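Local coordinates for beta-glycosidase (Bacteroides caccae, PDB 6T2R), which probably acts as a family 16 endo-beta-galactosidase, an O-glycanase that cuts within mucin glycan chains and so lets a gut bacterium begin mucin breakdown, at residues Trp98-Arg103 with Pro227-Ile232; Ile126-Tyr131 with Gly142-Met147; Arg109-Ala114 with Val255-His260. All blocks are in the same frame, centred on the assembly; numbering follows the deposited sequence.

Contact 1 of 3, residues Trp98-Arg103 with Pro227-Ile232; sequences WTKDKR and PQYLLI
Y229 meets W98 and K100 with two different parts of its ring. Its edge is directed at the face of the W98 six-membered ring in an offset edge-to-face pair, centroids 5.6 Å apart and planes at 87°. One face of the phenol is covered by K100, whose CB makes a CH-pi contact 3.8 Å from the ring centroid. The lysine chain then bends at chi3 (-66°), which carries CE to 3.2 Å from Y229 OH and also above the rim of the W98 indole. At its edge the indole takes L231, with CD2 lying in the ring plane 3.7 Å from W98 CE3. T99 fastens the loop to the strand: its chi1 of 66° turns OG1 back to accept from L230 N (3.0 Å, nearly straight) while it donates to R103 O at 2.7 Å. T99 N adds a bond to L230 O, and T99 O takes both K102 N and R103 N, closing a tight turn. Strand 228-233 here runs between strand 92-98, whose last residue W98 pairs antiparallel with L231, and strand 125-130, while the side chain of L230 touches V258 of strand 251-263.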
loop_
_atom_site.group_PDB
_atom_site.type_symbol
_atom_site.label_atom_id
_atom_site.label_comp_id
_atom_site.label_asym_id
_atom_site.label_seq_id
_atom_site.Cartn_x
_atom_site.Cartn_y
_atom_site.Cartn_z
ATOM N N TRP A 98 1.686 6.137 -7.260
ATOM C CA TRP A 98 1.714 6.778 -5.924
ATOM C C TRP A 98 1.105 8.176 -5.973
ATOM O O TRP A 98 0.918 8.754 -7.066
ATOM C CB TRP A 98 3.114 6.749 -5.313
ATOM C CG TRP A 98 4.189 7.531 -6.009
ATOM C CD1 TRP A 98 4.069 8.565 -6.895
ATOM C CD2 TRP A 98 5.595 7.379 -5.765
ATOM N NE1 TRP A 98 5.303 9.031 -7.246
ATOM C CE2 TRP A 98 6.259 8.320 -6.576
ATOM C CE3 TRP A 98 6.343 6.532 -4.940
ATOM C CZ2 TRP A 98 7.640 8.450 -6.577
ATOM C CZ3 TRP A 98 7.714 6.642 -4.961
ATOM C CH2 TRP A 98 8.351 7.598 -5.760
ATOM N N THR A 99 0.663 8.638 -4.824
ATOM C CA THR A 99 -0.009 9.948 -4.697
ATOM C C THR A 99 1.008 10.974 -4.202
ATOM O O THR A 99 0.560 12.066 -3.818
ATOM C CB THR A 99 -1.184 9.951 -3.714
ATOM O OG1 THR A 99 -0.755 9.730 -2.365
ATOM C CG2 THR A 99 -2.249 8.965 -4.106
ATOM N N LYS A 100 2.291 10.608 -4.180
ATOM C CA LYS A 100 3.356 11.515 -3.731
ATOM C C LYS A 100 3.202 12.859 -4.449
ATOM O O LYS A 100 3.062 12.864 -5.660
ATOM C CB LYS A 100 4.750 10.957 -4.013
ATOM C CG LYS A 100 5.878 11.866 -3.517
ATOM C CD LYS A 100 7.256 11.453 -3.987
ATOM C CE LYS A 100 7.665 10.133 -3.394
ATOM N NZ LYS A 100 9.123 9.934 -3.494
ATOM N N ASP A 101 3.269 13.946 -3.692
ATOM C CA ASP A 101 3.277 15.341 -4.185
ATOM C C ASP A 101 1.908 15.684 -4.767
ATOM O O ASP A 101 1.805 16.804 -5.226
ATOM C CB ASP A 101 4.406 15.584 -5.194
ATOM C CG ASP A 101 5.816 15.415 -4.603
ATOM O OD1 ASP A 101 6.048 15.938 -3.503
ATOM O OD2 ASP A 101 6.667 14.713 -5.211
ATOM N N LYS A 102 0.903 14.796 -4.720
ATOM C CA LYS A 102 -0.434 15.084 -5.329
ATOM C C LYS A 102 -1.591 14.919 -4.340
ATOM O O LYS A 102 -2.494 15.755 -4.381
ATOM C CB LYS A 102 -0.668 14.190 -6.550
ATOM C CG LYS A 102 0.232 14.521 -7.732
ATOM C CD LYS A 102 0.035 13.680 -8.990
ATOM C CE LYS A 102 0.806 14.303 -10.133
ATOM N NZ LYS A 102 0.809 13.419 -11.302
ATOM N N ARG A 103 -1.667 13.833 -3.568
ATOM C CA ARG A 103 -2.748 13.721 -2.575
ATOM C C ARG A 103 -2.199 13.171 -1.246
ATOM O O ARG A 103 -1.578 12.080 -1.216
ATOM C CB ARG A 103 -3.920 12.893 -3.103
ATOM C CG ARG A 103 -4.937 12.663 -1.988
ATOM C CD ARG A 103 -6.250 12.140 -2.493
ATOM N NE ARG A 103 -6.919 13.205 -3.210
ATOM C CZ ARG A 103 -7.787 14.063 -2.675
ATOM N NH1 ARG A 103 -8.111 13.968 -1.397
ATOM N NH2 ARG A 103 -8.336 15.011 -3.425
ATOM N N PRO A 227 0.612 13.256 7.812
ATOM C CA PRO A 227 0.053 13.061 6.484
ATOM C C PRO A 227 0.815 11.967 5.727
ATOM O O PRO A 227 2.039 11.937 5.784
ATOM C CB PRO A 227 0.275 14.416 5.814
ATOM C CG PRO A 227 0.338 15.387 6.962
ATOM C CD PRO A 227 1.075 14.637 8.043
ATOM N N GLN A 228 0.069 11.148 4.983
ATOM C CA GLN A 228 0.579 9.967 4.254
ATOM C C GLN A 228 0.390 10.194 2.756
ATOM O O GLN A 228 -0.574 10.907 2.378
ATOM C CB GLN A 228 -0.188 8.730 4.751
ATOM C CG GLN A 228 -0.132 8.558 6.273
ATOM C CD GLN A 228 1.180 7.960 6.721
ATOM O OE1 GLN A 228 1.706 7.063 6.066
ATOM N NE2 GLN A 228 1.742 8.484 7.817
ATOM N N TYR A 229 1.244 9.586 1.932
ATOM C CA TYR A 229 0.903 9.287 0.520
ATOM C C TYR A 229 0.775 7.768 0.359
ATOM O O TYR A 229 1.388 6.991 1.144
ATOM C CB TYR A 229 1.880 9.953 -0.442
ATOM C CG TYR A 229 3.244 9.326 -0.632
ATOM C CD1 TYR A 229 3.475 8.456 -1.679
ATOM C CD2 TYR A 229 4.323 9.674 0.169
ATOM C CE1 TYR A 229 4.731 7.913 -1.909
ATOM C CE2 TYR A 229 5.584 9.142 -0.048
ATOM C CZ TYR A 229 5.791 8.280 -1.105
ATOM O OH TYR A 229 7.023 7.771 -1.364
ATOM N N LEU A 230 -0.007 7.369 -0.645
ATOM C CA LEU A 230 -0.434 5.972 -0.889
ATOM C C LEU A 230 0.312 5.453 -2.107
ATOM O O LEU A 230 0.446 6.208 -3.073
ATOM C CB LEU A 230 -1.932 5.980 -1.178
ATOM C CG LEU A 230 -2.514 4.624 -1.534
ATOM C CD1 LEU A 230 -2.237 3.571 -0.456
ATOM C CD2 LEU A 230 -4.008 4.765 -1.765
ATOM N N LEU A 231 0.854 4.261 -1.986
ATOM C CA LEU A 231 1.553 3.501 -3.044
ATOM C C LEU A 231 0.744 2.220 -3.260
ATOM O O LEU A 231 0.380 1.536 -2.238
ATOM C CB LEU A 231 2.984 3.147 -2.598
ATOM C CG LEU A 231 3.896 4.318 -2.205
ATOM C CD1 LEU A 231 3.721 4.687 -0.724
ATOM C CD2 LEU A 231 5.353 3.971 -2.453
ATOM N N ILE A 232 0.545 1.881 -4.520
ATOM C CA ILE A 232 -0.071 0.613 -5.000
ATOM C C ILE A 232 0.808 0.119 -6.141
ATOM O O ILE A 232 0.968 0.890 -7.114
ATOM C CB ILE A 232 -1.524 0.801 -5.471
ATOM C CG1 ILE A 232 -2.388 1.439 -4.384
ATOM C CG2 ILE A 232 -2.056 -0.557 -5.914
ATOM C CD1 ILE A 232 -3.776 1.846 -4.807
#

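Contact 2 of 3, residues Ile126-Tyr131 with Gly142-Met147; sequences IWTLPY and GEVDIM
T128 pairs antiparallel with V144 and W127 with D145, the segment axes approaching to 4.7 Å with directions 170° apart, and at I126 a classic beta bulge sets I146 and M147 both opposite it. There I126 O accepts from M147 N at 2.9 Å and, weakly, from I146 N, while I126 N bonds to M147 O. W127, E143 and D145 share one face of the sheet. E143 leaves with CG anti to the backbone N (chi1 -175°), and this extended chain lays CG, CD and OE1 along CE3 and CZ3 of W127, OE1 coming within 3.5 Å of W127 CE3; carboxylate and ring are turned 57° apart. D145 runs alongside W127, its OD1 3.6 Å from W127 CB. E143-V144-D145-I146-M147, followed by E148, fits the E-x-D-x-x-E signature of family 16 glycosidases, bulge included. As in relatives, E143 is therefore probably the nucleophile, E148 the acid/base and D145 the aspartate between them. Outside partners hold this face: D233 takes W127 NE1, W138 donates to E143 OE2, and W57 meets W127 edge-to-face. L129 flanks the glutamate, its CD2 3.7 Å from E143 CG, and P130 CD packs on G142 O at 3.4 Å. The other face, with I126, T128, V144 and M147, is largely apolar. T128 OG1, bonded to Q228, touches V144 CB at 3.4 Å, and T128 CG2 meets I146 CD1. I126 divides its branches: CG2 faces I146 CB, the two side chains crossing at about a right angle, whereas CG1 rests 3.9 Å from the M147 CE methyl. Y190 of strand 187-195 packs on I126, I146 and M147.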
loop_
_atom_site.group_PDB
_atom_site.type_symbol
_atom_site.label_atom_id
_atom_site.label_comp_id
_atom_site.label_asym_id
_atom_site.label_seq_id
_atom_site.Cartn_x
_atom_site.Cartn_y
_atom_site.Cartn_z
ATOM N N ILE A 126 0.252 -2.693 -1.113
ATOM C CA ILE A 126 -0.543 -1.448 -0.911
ATOM C C ILE A 126 -0.029 -0.846 0.391
ATOM O O ILE A 126 -0.054 -1.537 1.418
ATOM C CB ILE A 126 -2.048 -1.773 -0.843
ATOM C CG1 ILE A 126 -2.525 -2.479 -2.115
ATOM C CG2 ILE A 126 -2.849 -0.522 -0.530
ATOM C CD1 ILE A 126 -3.902 -3.118 -2.051
ATOM N N TRP A 127 0.423 0.395 0.377
ATOM C CA TRP A 127 1.169 0.887 1.542
ATOM C C TRP A 127 1.282 2.392 1.511
ATOM O O TRP A 127 1.003 2.999 0.445
ATOM C CB TRP A 127 2.518 0.174 1.595
ATOM C CG TRP A 127 3.433 0.321 0.420
ATOM C CD1 TRP A 127 3.234 -0.061 -0.881
ATOM C CD2 TRP A 127 4.812 0.741 0.496
ATOM N NE1 TRP A 127 4.376 0.147 -1.620
ATOM C CE2 TRP A 127 5.349 0.642 -0.804
ATOM C CE3 TRP A 127 5.625 1.214 1.543
ATOM C CZ2 TRP A 127 6.660 0.989 -1.083
ATOM C CZ3 TRP A 127 6.930 1.565 1.268
ATOM C CH2 TRP A 127 7.429 1.443 -0.031
ATOM N N THR A 128 1.649 2.959 2.659
ATOM C CA THR A 128 1.797 4.410 2.831
ATOM C C THR A 128 3.123 4.759 3.503
ATOM O O THR A 128 3.646 3.978 4.299
ATOM C CB THR A 128 0.623 5.017 3.603
ATOM O OG1 THR A 128 0.800 4.726 4.992
ATOM C CG2 THR A 128 -0.707 4.549 3.051
ATOM N N LEU A 129 3.604 5.936 3.117
ATOM C CA LEU A 129 4.838 6.620 3.555
ATOM C C LEU A 129 4.461 8.053 3.903
ATOM O O LEU A 129 3.409 8.516 3.492
ATOM C CB LEU A 129 5.861 6.554 2.415
ATOM C CG LEU A 129 6.501 5.181 2.216
ATOM C CD1 LEU A 129 7.477 5.236 1.077
ATOM C CD2 LEU A 129 7.170 4.688 3.496
ATOM N N PRO A 130 5.283 8.775 4.694
ATOM C CA PRO A 130 5.027 10.186 4.976
ATOM C C PRO A 130 4.961 11.026 3.705
ATOM O O PRO A 130 5.829 10.900 2.844
ATOM C CB PRO A 130 6.197 10.613 5.879
ATOM C CG PRO A 130 6.687 9.290 6.464
ATOM C CD PRO A 130 6.478 8.268 5.369
ATOM N N TYR A 131 3.894 11.828 3.613
ATOM C CA TYR A 131 3.625 12.772 2.505
ATOM C C TYR A 131 4.757 13.796 2.449
ATOM O O TYR A 131 5.225 14.118 1.357
ATOM C CB TYR A 131 2.293 13.508 2.699
ATOM C CG TYR A 131 1.946 14.339 1.494
ATOM C CD1 TYR A 131 1.370 13.756 0.365
ATOM C CD2 TYR A 131 2.285 15.683 1.463
ATOM C CE1 TYR A 131 1.122 14.503 -0.771
ATOM C CE2 TYR A 131 2.001 16.454 0.356
ATOM C CZ TYR A 131 1.430 15.860 -0.766
ATOM O OH TYR A 131 1.216 16.641 -1.866
ATOM N N GLY A 142 8.309 6.381 9.576
ATOM C CA GLY A 142 7.321 5.293 9.611
ATOM C C GLY A 142 6.956 4.776 8.226
ATOM O O GLY A 142 7.141 5.497 7.213
ATOM N N GLU A 143 6.400 3.574 8.199
ATOM C CA GLU A 143 5.874 2.888 6.997
ATOM C C GLU A 143 4.682 2.040 7.451
ATOM O O GLU A 143 4.755 1.425 8.554
ATOM C CB GLU A 143 6.951 2.005 6.358
ATOM C CG GLU A 143 6.515 1.344 5.042
ATOM C CD GLU A 143 7.427 0.211 4.597
ATOM O OE1 GLU A 143 6.934 -0.803 4.116
ATOM O OE2 GLU A 143 8.637 0.354 4.749
ATOM N N VAL A 144 3.613 2.044 6.656
ATOM C CA VAL A 144 2.380 1.272 6.922
ATOM C C VAL A 144 2.102 0.411 5.692
ATOM O O VAL A 144 1.795 0.947 4.632
ATOM C CB VAL A 144 1.214 2.210 7.247
ATOM C CG1 VAL A 144 -0.084 1.441 7.465
ATOM C CG2 VAL A 144 1.533 3.082 8.449
ATOM N N ASP A 145 2.217 -0.890 5.855
ATOM C CA ASP A 145 1.942 -1.882 4.789
ATOM C C ASP A 145 0.493 -2.328 4.952
ATOM O O ASP A 145 0.207 -3.105 5.863
ATOM C CB ASP A 145 2.983 -3.001 4.893
ATOM C CG ASP A 145 4.398 -2.477 4.702
ATOM O OD1 ASP A 145 4.541 -1.398 4.088
ATOM O OD2 ASP A 145 5.337 -3.139 5.167
ATOM N N ILE A 146 -0.407 -1.827 4.123
ATOM C CA ILE A 146 -1.848 -2.228 4.159
ATOM C C ILE A 146 -2.010 -3.620 3.531
ATOM O O ILE A 146 -2.889 -4.377 3.973
ATOM C CB ILE A 146 -2.700 -1.159 3.463
ATOM C CG1 ILE A 146 -2.419 0.225 4.059
ATOM C CG2 ILE A 146 -4.165 -1.547 3.519
ATOM C CD1 ILE A 146 -3.031 1.416 3.341
ATOM N N MET A 147 -1.165 -3.988 2.558
ATOM C CA MET A 147 -1.209 -5.340 1.934
ATOM C C MET A 147 0.153 -5.691 1.325
ATOM O O MET A 147 0.720 -4.869 0.593
ATOM C CB MET A 147 -2.292 -5.348 0.852
ATOM C CG MET A 147 -2.668 -6.707 0.310
ATOM S SD MET A 147 -1.457 -7.397 -0.829
ATOM C CE MET A 147 -1.600 -6.243 -2.202
#

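Contact 3 of 3, residues Arg109-Ala114 with Val255-His260; sequences RIEVRA and VDWVRH. With SO4 (sulfate ion), chain B.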
loop_
_atom_site.group_PDB
_atom_site.type_symbol
_atom_site.label_atom_id
_atom_site.label_comp_id
_atom_site.label_asym_id
_atom_site.label_seq_id
_atom_site.Cartn_x
_atom_site.Cartn_y
_atom_site.Cartn_z
ATOM N N ARG A 109 -9.488 6.217 7.578
ATOM C CA ARG A 109 -9.563 4.811 7.108
ATOM C C ARG A 109 -9.193 4.837 5.634
ATOM O O ARG A 109 -9.826 5.573 4.890
ATOM C CB ARG A 109 -10.973 4.260 7.351
ATOM C CG ARG A 109 -11.366 3.072 6.486
ATOM C CD ARG A 109 -12.599 2.337 6.994
ATOM N NE ARG A 109 -12.430 1.760 8.314
ATOM C CZ ARG A 109 -13.377 1.120 8.987
ATOM N NH1 ARG A 109 -14.568 0.967 8.451
ATOM N NH2 ARG A 109 -13.134 0.625 10.188
ATOM N N ILE A 110 -8.152 4.131 5.246
ATOM C CA ILE A 110 -7.785 3.962 3.817
ATOM C C ILE A 110 -8.134 2.538 3.442
ATOM O O ILE A 110 -7.659 1.613 4.158
ATOM C CB ILE A 110 -6.304 4.293 3.606
ATOM C CG1 ILE A 110 -5.990 5.690 4.133
ATOM C CG2 ILE A 110 -5.974 4.185 2.145
ATOM C CD1 ILE A 110 -4.548 6.108 3.979
ATOM N N GLU A 111 -8.919 2.359 2.384
ATOM C CA GLU A 111 -9.299 0.999 1.928
ATOM C C GLU A 111 -9.067 0.919 0.431
ATOM O O GLU A 111 -9.309 1.935 -0.299
ATOM C CB GLU A 111 -10.757 0.617 2.177
ATOM C CG GLU A 111 -11.152 0.563 3.629
ATOM C CD GLU A 111 -12.645 0.297 3.827
ATOM O OE1 GLU A 111 -13.406 0.634 2.938
ATOM O OE2 GLU A 111 -13.031 -0.258 4.871
ATOM N N VAL A 112 -8.570 -0.235 0.011
ATOM C CA VAL A 112 -8.324 -0.524 -1.427
ATOM C C VAL A 112 -8.928 -1.889 -1.718
ATOM O O VAL A 112 -8.599 -2.880 -0.977
ATOM C CB VAL A 112 -6.819 -0.463 -1.757
ATOM C CG1 VAL A 112 -6.544 -0.770 -3.223
ATOM C CG2 VAL A 112 -6.236 0.886 -1.375
ATOM N N ARG A 113 -9.712 -1.966 -2.786
ATOM C CA ARG A 113 -10.334 -3.244 -3.205
ATOM C C ARG A 113 -9.585 -3.743 -4.445
ATOM O O ARG A 113 -9.498 -3.002 -5.469
ATOM C CB ARG A 113 -11.847 -3.065 -3.383
ATOM C CG ARG A 113 -12.519 -4.330 -3.899
ATOM C CD ARG A 113 -14.023 -4.187 -4.009
ATOM N NE ARG A 113 -14.680 -5.489 -4.040
ATOM C CZ ARG A 113 -15.230 -6.043 -5.126
ATOM N NH1 ARG A 113 -15.165 -5.445 -6.303
ATOM N NH2 ARG A 113 -15.783 -7.232 -5.039
ATOM N N ALA A 114 -9.048 -4.958 -4.367
ATOM C CA ALA A 114 -8.081 -5.476 -5.348
ATOM C C ALA A 114 -8.249 -6.974 -5.459
ATOM O O ALA A 114 -8.537 -7.642 -4.420
ATOM C CB ALA A 114 -6.662 -5.150 -4.926
ATOM N N VAL A 255 -7.186 -3.396 -9.513
ATOM C CA VAL A 255 -7.683 -2.497 -8.450
ATOM C C VAL A 255 -9.009 -1.888 -8.898
ATOM O O VAL A 255 -9.038 -1.099 -9.870
ATOM C CB VAL A 255 -6.630 -1.441 -8.114
ATOM C CG1 VAL A 255 -7.007 -0.667 -6.868
ATOM C CG2 VAL A 255 -5.253 -2.079 -7.974
ATOM N N ASP A 256 -10.048 -2.235 -8.150
ATOM C CA ASP A 256 -11.429 -1.735 -8.319
ATOM C C ASP A 256 -11.516 -0.293 -7.827
ATOM O O ASP A 256 -12.082 0.548 -8.579
ATOM C CB ASP A 256 -12.383 -2.674 -7.586
ATOM C CG ASP A 256 -13.847 -2.476 -7.911
ATOM O OD1 ASP A 256 -14.152 -1.718 -8.854
ATOM O OD2 ASP A 256 -14.658 -3.074 -7.192
ATOM N N TRP A 257 -11.023 0.002 -6.608
ATOM C CA TRP A 257 -11.150 1.376 -6.031
ATOM C C TRP A 257 -10.252 1.597 -4.815
ATOM O O TRP A 257 -9.777 0.631 -4.186
ATOM C CB TRP A 257 -12.614 1.769 -5.678
ATOM C CG TRP A 257 -13.420 0.768 -4.888
ATOM C CD1 TRP A 257 -14.451 0.004 -5.375
ATOM C CD2 TRP A 257 -13.336 0.439 -3.481
ATOM N NE1 TRP A 257 -14.961 -0.799 -4.389
ATOM C CE2 TRP A 257 -14.318 -0.541 -3.217
ATOM C CE3 TRP A 257 -12.510 0.843 -2.422
ATOM C CZ2 TRP A 257 -14.496 -1.114 -1.958
ATOM C CZ3 TRP A 257 -12.672 0.265 -1.180
ATOM C CH2 TRP A 257 -13.673 -0.671 -0.941
ATOM N N VAL A 258 -10.101 2.878 -4.481
ATOM C CA VAL A 258 -9.512 3.357 -3.211
ATOM C C VAL A 258 -10.575 4.203 -2.558
ATOM O O VAL A 258 -11.106 5.079 -3.259
ATOM C CB VAL A 258 -8.246 4.191 -3.438
ATOM C CG1 VAL A 258 -7.645 4.646 -2.119
ATOM C CG2 VAL A 258 -7.231 3.426 -4.266
ATOM N N ARG A 259 -10.822 3.984 -1.266
ATOM C CA ARG A 259 -11.768 4.841 -0.498
ATOM C C ARG A 259 -11.083 5.329 0.765
ATOM O O ARG A 259 -10.337 4.581 1.385
ATOM C CB ARG A 259 -13.096 4.142 -0.187
ATOM C CG ARG A 259 -13.959 3.934 -1.426
ATOM C CD ARG A 259 -15.000 2.866 -1.136
ATOM N NE ARG A 259 -15.896 2.647 -2.257
ATOM C CZ ARG A 259 -16.807 1.702 -2.277
ATOM N NH1 ARG A 259 -16.980 0.917 -1.233
ATOM N NH2 ARG A 259 -17.558 1.539 -3.332
ATOM N N HIS A 260 -11.335 6.593 1.072
ATOM C CA HIS A 260 -10.803 7.287 2.250
ATOM C C HIS A 260 -11.997 7.783 3.042
ATOM O O HIS A 260 -12.812 8.497 2.471
ATOM C CB HIS A 260 -9.831 8.374 1.793
ATOM C CG HIS A 260 -9.131 9.038 2.910
ATOM N ND1 HIS A 260 -8.741 8.353 4.000
ATOM C CD2 HIS A 260 -8.771 10.324 3.089
ATOM C CE1 HIS A 260 -8.133 9.174 4.827
ATOM N NE2 HIS A 260 -8.152 10.404 4.289
HETATM S S SO4 B . -8.164 13.908 4.226
HETATM O O1 SO4 B . -7.251 12.801 4.502
HETATM O O2 SO4 B . -8.745 13.744 2.904
HETATM O O3 SO4 B . -7.426 15.130 4.266
HETATM O O4 SO4 B . -9.227 13.905 5.201
#
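R113, W257 and E111 bury the most surface where these two antiparallel strands pair. R113 lays its CB over the centre of the W257 six-membered ring, a CH-pi contact of 3.6 Å to the centroid and 13° off the normal. The opposite face of that indole carries R259, with NE over the ring centre, so W257 is sandwiched between two arginines. R113 is extended as far as NE, passing CD by W257 NE1; the turn at chi4 (-107°) then brings NH1 to D256 OD2 in a 2.6 Å salt bridge, the oxygen met on its anti side, 30° out of the carboxylate plane. A classic beta bulge, with D256 and W257 both opposite R113, brings the acid and the indole to the same arginine. E111 runs beside W257, its CB 3.9 Å from CZ3 at the indole edge, and its backbone exchanges two hydrogen bonds with R259. At the far end H260 bridges two acceptors: ND1 bonds to R109 O (3.1 Å), from above the carbonyl plane, and NE2 to O1 of a sulfate probably from the crystallisation liquor (2.6 Å), an arrangement that would favour a positively charged ring. H106 N and Q262 NE2 also hold this ion. Strand 108-116 lies between strands 251-263 and 187-195, and V112, V255 and V258, on the face opposite W257, pack on I232 of strand 228-233.

How the contacts relate
The three contacts lie in the beta-sandwich, jelly-roll fold of family 16. Contacts 1 and 2 have centres about 9 Å apart and are joined side by side, since strand 228-233 of the first hydrogen-bonds to strand 125-130 of the second. Contact 3, its centre about 13 Å from that of contact 1 and 14 Å from that of contact 2, packs on contact 2 through side chains: V112 against I126, and I110 against T128 and I146. In sequence, 98-103 and 109-114 come first, then both halves of contact 2, then 227-232 and 255-260. Contacts 1 and 3 thus interleave and both span contact 2, so segments far apart in sequence assemble beside segment 142-147, which holds most of the probable catalytic signature.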